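Local atomic coordinates of SOXA (Paracoccus denitrificans, PDB entry 2C1D), a protein that works with SoxX as a diheme c-type cytochrome that couples thiosulfate oxidatively to a cysteine of the sulfur carrier protein SoxY. Residues G6-T11 against P15-T20; D67-A72 against P87-G92; V96-D101 against Y247-G252. All coordinates share one frame; numbering follows the deposited sequence.

Contact 1 is a partly exposed beta hairpin, held by backbone hydrogen bonds with an apolar row on one face. Contact 2 lies about as far out and is likewise partly buried. It joins the end of helix 59-70 to a heme loop through an aromatic ring. Contact 3 is the buried one, its centre about 10 Å from the centre of the chain, joining the two cytochrome c domains by a small touch of one methyl on a proline carbon and a carbonyl oxygen. Segments 87-92 and 96-101 adjoin in sequence and reach the same heme c: M90 with carbon and sulfur, R99 with a weak hydrogen bond to a propionate. Contact 1 shares no element with either.

Contact 1 of 3, residues G6-T11 against P15-T20; sequences GLVIET and PVEIVT
L7 and I18 lie side by side on neighbouring antiparallel strands. The side chain of L7 can be followed outward. Its CB meets the methyl CG2 of T20, 3.9 Å away, and the two side chains cross at about a right angle. Its CG rests against CB of I18 at 3.9 Å. The branch CD2 then fits between CB of I18 and CG2 of T20. CG of L7 stands anti to the backbone N (chi1 176°), which lays this branch alongside I18. With an alanine in its place CG and both methyls are gone, and I18 CB would probably lose its side-chain neighbour here, while T20 would keep only the touch of CB. Farther along, CD1 of I9 reaches CG1 of I18 at 3.7 Å, so I18 is touched by both L7 and I9. On the other face, CG1 of V8 lies against CB of P15 at 3.8 Å.

The backbones are joined by three fairly straight bonds. I9 N donates to V16 O at 2.9 Å, and V16 N returns a bond to I9 O at 3.0 Å. I18 N donates to L7 O. One water closes the end of the pair: it accepts from L7 N, donates to I18 O at 2.7 Å, and bonds T20 OG1, which also bonds H40. T11 OG1 bonds G14 O and S13 N in the intervening turn. The side chain of I9 comes within about 5 Å of that of the zinc ligand D52. This is a beta hairpin, with strand 7-9 at the edge of a three-stranded antiparallel sheet completed by strand 35-36.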
# COMPACT_ATOMS: atom_id res chain seq x y z
N GLY A 6 -21.69 -3.15 9.16
CA GLY A 6 -21.37 -2.32 10.31
C GLY A 6 -20.51 -3.09 11.29
O GLY A 6 -20.65 -4.31 11.42
N LEU A 7 -19.62 -2.38 11.99
CA LEU A 7 -18.67 -3.00 12.91
C LEU A 7 -18.87 -2.50 14.34
O LEU A 7 -18.67 -1.33 14.65
CB LEU A 7 -17.22 -2.76 12.44
CG LEU A 7 -16.09 -3.26 13.36
CD1 LEU A 7 -16.28 -4.73 13.76
CD2 LEU A 7 -14.73 -3.06 12.68
N VAL A 8 -19.25 -3.43 15.21
CA VAL A 8 -19.41 -3.20 16.64
C VAL A 8 -18.66 -4.37 17.27
O VAL A 8 -19.01 -5.52 17.07
CB VAL A 8 -20.89 -3.22 17.05
CG1 VAL A 8 -21.04 -2.94 18.53
CG2 VAL A 8 -21.67 -2.16 16.26
N ILE A 9 -17.60 -4.06 17.99
CA ILE A 9 -16.74 -5.08 18.53
C ILE A 9 -17.29 -5.52 19.88
O ILE A 9 -17.57 -4.68 20.72
CB ILE A 9 -15.29 -4.56 18.66
CG1 ILE A 9 -14.78 -4.02 17.30
CG2 ILE A 9 -14.38 -5.66 19.17
CD1 ILE A 9 -13.37 -3.43 17.32
N GLU A 10 -17.46 -6.82 20.08
CA GLU A 10 -17.70 -7.36 21.42
C GLU A 10 -16.41 -7.38 22.22
O GLU A 10 -15.43 -7.95 21.79
CB GLU A 10 -18.25 -8.79 21.37
CG GLU A 10 -19.59 -8.93 20.69
CD GLU A 10 -20.24 -10.27 20.92
OE1 GLU A 10 -21.40 -10.38 20.51
OE2 GLU A 10 -19.61 -11.21 21.50
N THR A 11 -16.44 -6.78 23.41
CA THR A 11 -15.27 -6.73 24.28
C THR A 11 -15.61 -7.11 25.72
O THR A 11 -16.76 -7.37 26.07
CB THR A 11 -14.66 -5.32 24.27
OG1 THR A 11 -15.34 -4.48 25.22
CG2 THR A 11 -14.83 -4.62 22.93
N PRO A 15 -19.90 -3.48 24.18
CA PRO A 15 -19.78 -3.19 22.75
C PRO A 15 -19.02 -1.90 22.52
O PRO A 15 -19.23 -0.93 23.26
CB PRO A 15 -21.23 -3.03 22.28
CG PRO A 15 -22.03 -2.77 23.51
CD PRO A 15 -21.31 -3.47 24.63
N VAL A 16 -18.12 -1.90 21.54
CA VAL A 16 -17.59 -0.62 21.06
C VAL A 16 -17.80 -0.47 19.56
O VAL A 16 -17.36 -1.28 18.73
CB VAL A 16 -16.16 -0.23 21.62
CG1 VAL A 16 -15.48 -1.35 22.36
CG2 VAL A 16 -15.26 0.40 20.56
N GLU A 17 -18.55 0.58 19.24
CA GLU A 17 -18.85 0.94 17.89
C GLU A 17 -17.59 1.52 17.24
O GLU A 17 -16.88 2.32 17.84
CB GLU A 17 -19.98 1.98 17.87
CG GLU A 17 -21.28 1.49 18.52
CD GLU A 17 -22.41 2.51 18.39
OE1 GLU A 17 -22.17 3.63 17.85
OE2 GLU A 17 -23.55 2.18 18.82
N ILE A 18 -17.35 1.07 16.01
CA ILE A 18 -16.30 1.56 15.15
C ILE A 18 -16.96 2.24 13.93
O ILE A 18 -17.74 1.62 13.20
CB ILE A 18 -15.40 0.39 14.70
CG1 ILE A 18 -14.86 -0.40 15.90
CG2 ILE A 18 -14.25 0.90 13.81
CD1 ILE A 18 -14.04 0.40 16.94
N VAL A 19 -16.67 3.53 13.73
CA VAL A 19 -17.06 4.23 12.50
C VAL A 19 -16.13 3.75 11.39
O VAL A 19 -14.92 4.03 11.41
CB VAL A 19 -16.99 5.79 12.64
CG1 VAL A 19 -17.29 6.49 11.29
CG2 VAL A 19 -17.97 6.29 13.69
N THR A 20 -16.68 3.01 10.44
CA THR A 20 -15.91 2.49 9.29
C THR A 20 -16.25 3.16 7.95
O THR A 20 -15.69 2.78 6.91
CB THR A 20 -16.17 0.99 9.15
OG1 THR A 20 -17.59 0.73 9.07
CG2 THR A 20 -15.70 0.24 10.38
O HOH W 1 -19.07 0.37 11.27

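Contact 2 of 3, residues D67-A72 against P87-G92; sequences DKWNAA and PESMAG. With HEC (heme c), chain I.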
# COMPACT_ATOMS: atom_id res chain seq x y z
N ASP A 67 2.32 -7.16 29.05
CA ASP A 67 3.39 -7.77 29.84
C ASP A 67 4.66 -6.95 29.75
O ASP A 67 5.30 -6.70 30.76
CB ASP A 67 3.64 -9.23 29.42
CG ASP A 67 2.46 -10.14 29.74
OD1 ASP A 67 1.63 -9.78 30.61
OD2 ASP A 67 2.24 -11.22 29.18
N LYS A 68 4.99 -6.47 28.57
CA LYS A 68 6.20 -5.69 28.39
C LYS A 68 6.06 -4.30 29.04
O LYS A 68 7.04 -3.76 29.55
CB LYS A 68 6.57 -5.58 26.91
CG LYS A 68 6.94 -6.95 26.28
CD LYS A 68 7.00 -6.96 24.74
CE LYS A 68 7.69 -8.26 24.25
NZ LYS A 68 7.82 -8.35 22.76
N TRP A 69 4.86 -3.75 29.07
CA TRP A 69 4.58 -2.46 29.73
C TRP A 69 4.84 -2.57 31.24
O TRP A 69 5.37 -1.64 31.85
CB TRP A 69 3.14 -2.05 29.46
CG TRP A 69 2.61 -0.87 30.22
CD1 TRP A 69 2.03 -0.88 31.47
CD2 TRP A 69 2.52 0.48 29.76
NE1 TRP A 69 1.64 0.39 31.83
CE2 TRP A 69 1.92 1.25 30.80
CE3 TRP A 69 2.93 1.13 28.58
CZ2 TRP A 69 1.73 2.62 30.70
CZ3 TRP A 69 2.73 2.51 28.48
CH2 TRP A 69 2.11 3.24 29.53
N ASN A 70 4.49 -3.73 31.80
CA ASN A 70 4.67 -4.00 33.23
C ASN A 70 6.03 -4.59 33.60
O ASN A 70 6.33 -4.70 34.79
CB ASN A 70 3.55 -4.92 33.74
CG ASN A 70 2.21 -4.23 33.78
OD1 ASN A 70 2.10 -3.09 34.25
ND2 ASN A 70 1.18 -4.91 33.28
N ALA A 71 6.85 -4.95 32.62
CA ALA A 71 8.12 -5.62 32.91
C ALA A 71 9.23 -4.64 33.30
O ALA A 71 9.43 -3.60 32.66
CB ALA A 71 8.56 -6.47 31.73
N ALA A 72 9.96 -5.00 34.34
CA ALA A 72 11.11 -4.23 34.78
C ALA A 72 12.29 -4.47 33.85
O ALA A 72 13.27 -5.11 34.23
CB ALA A 72 11.48 -4.62 36.23
N PRO A 87 -1.78 1.45 31.26
CA PRO A 87 -1.62 1.91 29.87
C PRO A 87 -2.74 2.87 29.46
O PRO A 87 -2.59 3.58 28.46
CB PRO A 87 -1.63 0.62 29.06
CG PRO A 87 -2.48 -0.34 29.88
CD PRO A 87 -2.19 0.03 31.34
N GLU A 88 -3.85 2.89 30.21
CA GLU A 88 -4.90 3.88 29.97
C GLU A 88 -4.37 5.34 30.07
O GLU A 88 -5.06 6.28 29.65
CB GLU A 88 -6.13 3.66 30.86
CG GLU A 88 -5.94 3.87 32.37
CD GLU A 88 -5.44 2.63 33.11
OE1 GLU A 88 -5.05 1.64 32.47
OE2 GLU A 88 -5.43 2.66 34.36
N SER A 89 -3.16 5.50 30.63
CA SER A 89 -2.46 6.80 30.68
C SER A 89 -2.24 7.36 29.29
O SER A 89 -2.10 8.57 29.10
CB SER A 89 -1.11 6.64 31.40
OG SER A 89 -0.23 5.74 30.74
N MET A 90 -2.20 6.47 28.29
CA MET A 90 -2.05 6.85 26.91
C MET A 90 -3.37 7.00 26.16
O MET A 90 -3.37 7.05 24.93
CB MET A 90 -1.13 5.87 26.20
CG MET A 90 0.27 5.82 26.79
SD MET A 90 1.06 7.44 26.64
CE MET A 90 2.23 7.46 28.11
N ALA A 91 -4.48 7.09 26.88
CA ALA A 91 -5.78 7.27 26.24
C ALA A 91 -5.76 8.49 25.30
O ALA A 91 -5.15 9.53 25.63
CB ALA A 91 -6.86 7.42 27.24
N GLY A 92 -6.38 8.33 24.14
CA GLY A 92 -6.52 9.39 23.16
C GLY A 92 -5.31 9.56 22.23
O GLY A 92 -5.44 10.10 21.14
FE HEC I . 7.22 7.32 28.77
CHA HEC I . 6.16 10.32 27.29
CHB HEC I . 5.53 5.60 26.46
CHC HEC I . 8.56 4.50 30.06
CHD HEC I . 8.27 9.10 31.51
NA HEC I . 6.05 7.87 27.20
C1A HEC I . 5.73 9.14 26.76
C2A HEC I . 4.89 9.01 25.60
C3A HEC I . 4.72 7.70 25.38
C4A HEC I . 5.47 6.96 26.36
CMA HEC I . 3.91 7.06 24.24
CAA HEC I . 4.31 10.20 24.81
CBA HEC I . 3.22 10.82 25.66
CGA HEC I . 2.69 12.14 25.12
O1A HEC I . 3.39 12.86 24.37
O2A HEC I . 1.53 12.44 25.50
NB HEC I . 7.04 5.38 28.35
C1B HEC I . 6.35 4.87 27.27
C2B HEC I . 6.70 3.46 27.16
C3B HEC I . 7.53 3.15 28.16
C4B HEC I . 7.76 4.36 28.93
CMB HEC I . 6.11 2.49 26.10
CAB HEC I . 8.17 1.75 28.44
CBB HEC I . 8.83 1.26 27.35
NC HEC I . 8.22 6.90 30.51
C1C HEC I . 8.76 5.66 30.79
C2C HEC I . 9.45 5.77 32.06
C3C HEC I . 9.48 7.08 32.41
C4C HEC I . 8.62 7.78 31.48
CMC HEC I . 10.33 4.64 32.64
CAC HEC I . 10.15 7.73 33.67
CBC HEC I . 11.46 7.49 33.93
ND HEC I . 7.20 9.39 29.30
C1D HEC I . 7.77 9.87 30.48
C2D HEC I . 7.76 11.32 30.46
C3D HEC I . 7.13 11.70 29.13
C4D HEC I . 6.80 10.44 28.49
CMD HEC I . 8.28 12.30 31.52
CAD HEC I . 6.88 13.12 28.59
CBD HEC I . 5.54 13.60 29.07
CGD HEC I . 5.18 14.94 28.44
O1D HEC I . 4.42 15.72 29.09
O2D HEC I . 5.63 15.20 27.30
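The indole ring of W69 takes P87 over one face. CA of P87 sits 3.5 Å above the ring plane, offset toward the rim. This is a CH-pi contact, 4.0 Å from P87 CA to the centroid of the six-membered ring and 29° off its normal. At the ring edge, near its plane, OG of S89 lies 3.6 Å from CH2. That hydroxyl bonds G86 O, so its meeting with the ring is a van der Waals touch. CG of M90 and the heme methyl CMB both approach obliquely, M90 CG at 4.2 Å from W69 CH2. The ring is further fixed by NE1, which bonds Q85 O.

M90 bends at chi2 (-62°) and carries its tip to the heme. Its CE lies 3.7 Å from heme C3A, and its SD is as close to the methyl CMA. M90 is part of the heme pocket, and it also touches H84, an axial ligand of this heme iron. W69 leaves the last turn of helix 59-70. Around it stand C80 and A81 of the heme-binding helix 80-84, and M137 and L140 of helix 132-143, which also meets P87 through L140.

Contact 3 of 3, residues V96-D101 against Y247-G252; sequences VMPRVD and YVASRG. With HEC (heme c), chain I.
M97 and P98 meet A249 where the two cytochrome c domains of the chain pack together. The first segment belongs to one domain and helix 239-251 to the other. M97 offers its carbonyl: its O lies 3.9 Å from CB of A249. Its CB points away from the helix, and the side chain packs on M110 and Y113 of helix 110-122. The peptide bond before P98 is cis. This puts CD of P98 on the same side as M97 O, with the two atoms 2.7 Å apart, so that both face A249. CD of P98 lies 3.7 Å from the same CB of A249. That single methyl carries the touch, against one proline carbon and one carbonyl oxygen, and the area is small.

R99 follows on the strand and faces the heme of its own domain. Its chain runs extended from CG to NE (chi3 179°). NH2 gives a weak, bent hydrogen bond to the heme propionate oxygen O1A at 3.0 Å. The oxygen sits at the guanidinium edge, in its plane, and the opposite charges should strengthen the pairing. Y113 OH bonds both NE of R99 and OD2 of D101, the last residue of the segment.

Across the interface, the helix turn that bears A249 has its own polar fastening. OG of S250 accepts from W162 NE1 and donates to Y247 O at 2.7 Å.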
# COMPACT_ATOMS: atom_id res chain seq x y z
N VAL A 96 -4.75 10.88 17.62
CA VAL A 96 -4.21 12.16 17.14
C VAL A 96 -2.78 12.05 16.57
O VAL A 96 -2.13 13.07 16.32
CB VAL A 96 -4.30 13.29 18.26
CG1 VAL A 96 -5.73 13.53 18.63
CG2 VAL A 96 -3.48 12.96 19.54
N MET A 97 -2.32 10.81 16.36
CA MET A 97 -0.95 10.54 15.89
C MET A 97 -0.93 10.20 14.40
O MET A 97 -1.91 9.66 13.87
CB MET A 97 -0.36 9.41 16.71
CG MET A 97 0.06 9.86 18.12
SD MET A 97 1.51 10.99 18.14
CE MET A 97 2.74 9.86 17.70
N PRO A 98 0.14 10.54 13.66
CA PRO A 98 1.28 11.35 14.10
C PRO A 98 1.01 12.84 14.37
O PRO A 98 0.09 13.41 13.80
CB PRO A 98 2.26 11.28 12.90
CG PRO A 98 1.75 10.23 12.03
CD PRO A 98 0.29 10.03 12.29
N ARG A 99 1.88 13.46 15.16
CA ARG A 99 1.76 14.89 15.45
C ARG A 99 3.09 15.60 15.70
O ARG A 99 4.09 14.98 16.01
CB ARG A 99 0.83 15.11 16.65
CG ARG A 99 1.49 14.76 17.99
CD ARG A 99 0.51 14.62 19.15
NE ARG A 99 1.14 14.28 20.43
CZ ARG A 99 0.49 14.18 21.58
NH1 ARG A 99 -0.81 14.40 21.60
NH2 ARG A 99 1.13 13.84 22.69
N VAL A 100 3.05 16.93 15.60
CA VAL A 100 4.15 17.79 16.05
C VAL A 100 4.01 17.89 17.57
O VAL A 100 3.00 18.34 18.08
CB VAL A 100 4.06 19.20 15.41
CG1 VAL A 100 5.18 20.13 15.96
CG2 VAL A 100 4.17 19.10 13.91
N ASP A 101 5.02 17.42 18.29
CA ASP A 101 5.01 17.45 19.72
C ASP A 101 4.92 18.83 20.29
O ASP A 101 5.57 19.76 19.80
CB ASP A 101 6.28 16.79 20.25
CG ASP A 101 6.24 16.63 21.74
OD1 ASP A 101 6.92 17.42 22.47
OD2 ASP A 101 5.51 15.74 22.24
N TYR A 247 0.40 12.31 6.66
CA TYR A 247 -0.49 12.60 5.56
C TYR A 247 -1.57 11.51 5.41
O TYR A 247 -2.76 11.81 5.30
CB TYR A 247 0.27 12.82 4.26
CG TYR A 247 -0.66 13.07 3.14
CD1 TYR A 247 -1.32 14.29 3.03
CD2 TYR A 247 -0.95 12.08 2.22
CE1 TYR A 247 -2.23 14.53 2.00
CE2 TYR A 247 -1.86 12.29 1.21
CZ TYR A 247 -2.50 13.52 1.11
OH TYR A 247 -3.42 13.72 0.10
N VAL A 248 -1.16 10.24 5.42
CA VAL A 248 -2.08 9.12 5.19
C VAL A 248 -3.05 8.99 6.37
O VAL A 248 -4.23 8.79 6.17
CB VAL A 248 -1.34 7.80 4.90
CG1 VAL A 248 -2.32 6.62 4.71
CG2 VAL A 248 -0.51 7.93 3.64
N ALA A 249 -2.56 9.16 7.59
CA ALA A 249 -3.43 9.19 8.75
C ALA A 249 -4.61 10.17 8.59
O ALA A 249 -5.74 9.86 8.93
CB ALA A 249 -2.64 9.54 10.02
N SER A 250 -4.30 11.37 8.11
CA SER A 250 -5.28 12.45 7.98
C SER A 250 -6.30 12.14 6.90
O SER A 250 -7.41 12.65 6.97
CB SER A 250 -4.59 13.79 7.72
OG SER A 250 -4.10 13.90 6.39
N ARG A 251 -5.96 11.30 5.91
CA ARG A 251 -6.94 10.88 4.91
C ARG A 251 -8.09 10.07 5.53
O ARG A 251 -9.16 9.96 4.93
CB ARG A 251 -6.30 10.08 3.77
CG ARG A 251 -5.33 10.89 2.90
CD ARG A 251 -4.53 10.01 1.95
NE ARG A 251 -5.36 9.51 0.88
CZ ARG A 251 -5.64 10.18 -0.24
NH1 ARG A 251 -5.11 11.38 -0.46
NH2 ARG A 251 -6.40 9.62 -1.16
N GLY A 252 -7.89 9.53 6.72
CA GLY A 252 -8.96 8.84 7.42
C GLY A 252 -9.51 9.59 8.62
O GLY A 252 -10.16 8.98 9.46
FE HEC I . 7.22 7.32 28.77
CHA HEC I . 6.16 10.32 27.29
CHB HEC I . 5.53 5.60 26.46
CHC HEC I . 8.56 4.50 30.06
CHD HEC I . 8.27 9.10 31.51
NA HEC I . 6.05 7.87 27.20
C1A HEC I . 5.73 9.14 26.76
C2A HEC I . 4.89 9.01 25.60
C3A HEC I . 4.72 7.70 25.38
C4A HEC I . 5.47 6.96 26.36
CMA HEC I . 3.91 7.06 24.24
CAA HEC I . 4.31 10.20 24.81
CBA HEC I . 3.22 10.82 25.66
CGA HEC I . 2.69 12.14 25.12
O1A HEC I . 3.39 12.86 24.37
O2A HEC I . 1.53 12.44 25.50
NB HEC I . 7.04 5.38 28.35
C1B HEC I . 6.35 4.87 27.27
C2B HEC I . 6.70 3.46 27.16
C3B HEC I . 7.53 3.15 28.16
C4B HEC I . 7.76 4.36 28.93
CMB HEC I . 6.11 2.49 26.10
CAB HEC I . 8.17 1.75 28.44
CBB HEC I . 8.83 1.26 27.35
NC HEC I . 8.22 6.90 30.51
C1C HEC I . 8.76 5.66 30.79
C2C HEC I . 9.45 5.77 32.06
C3C HEC I . 9.48 7.08 32.41
C4C HEC I . 8.62 7.78 31.48
CMC HEC I . 10.33 4.64 32.64
CAC HEC I . 10.15 7.73 33.67
CBC HEC I . 11.46 7.49 33.93
ND HEC I . 7.20 9.39 29.30
C1D HEC I . 7.77 9.87 30.48
C2D HEC I . 7.76 11.32 30.46
C3D HEC I . 7.13 11.70 29.13
C4D HEC I . 6.80 10.44 28.49
CMD HEC I . 8.28 12.30 31.52
CAD HEC I . 6.88 13.12 28.59
CBD HEC I . 5.54 13.60 29.07
CGD HEC I . 5.18 14.94 28.44
O1D HEC I . 4.42 15.72 29.09
O2D HEC I . 5.63 15.20 27.30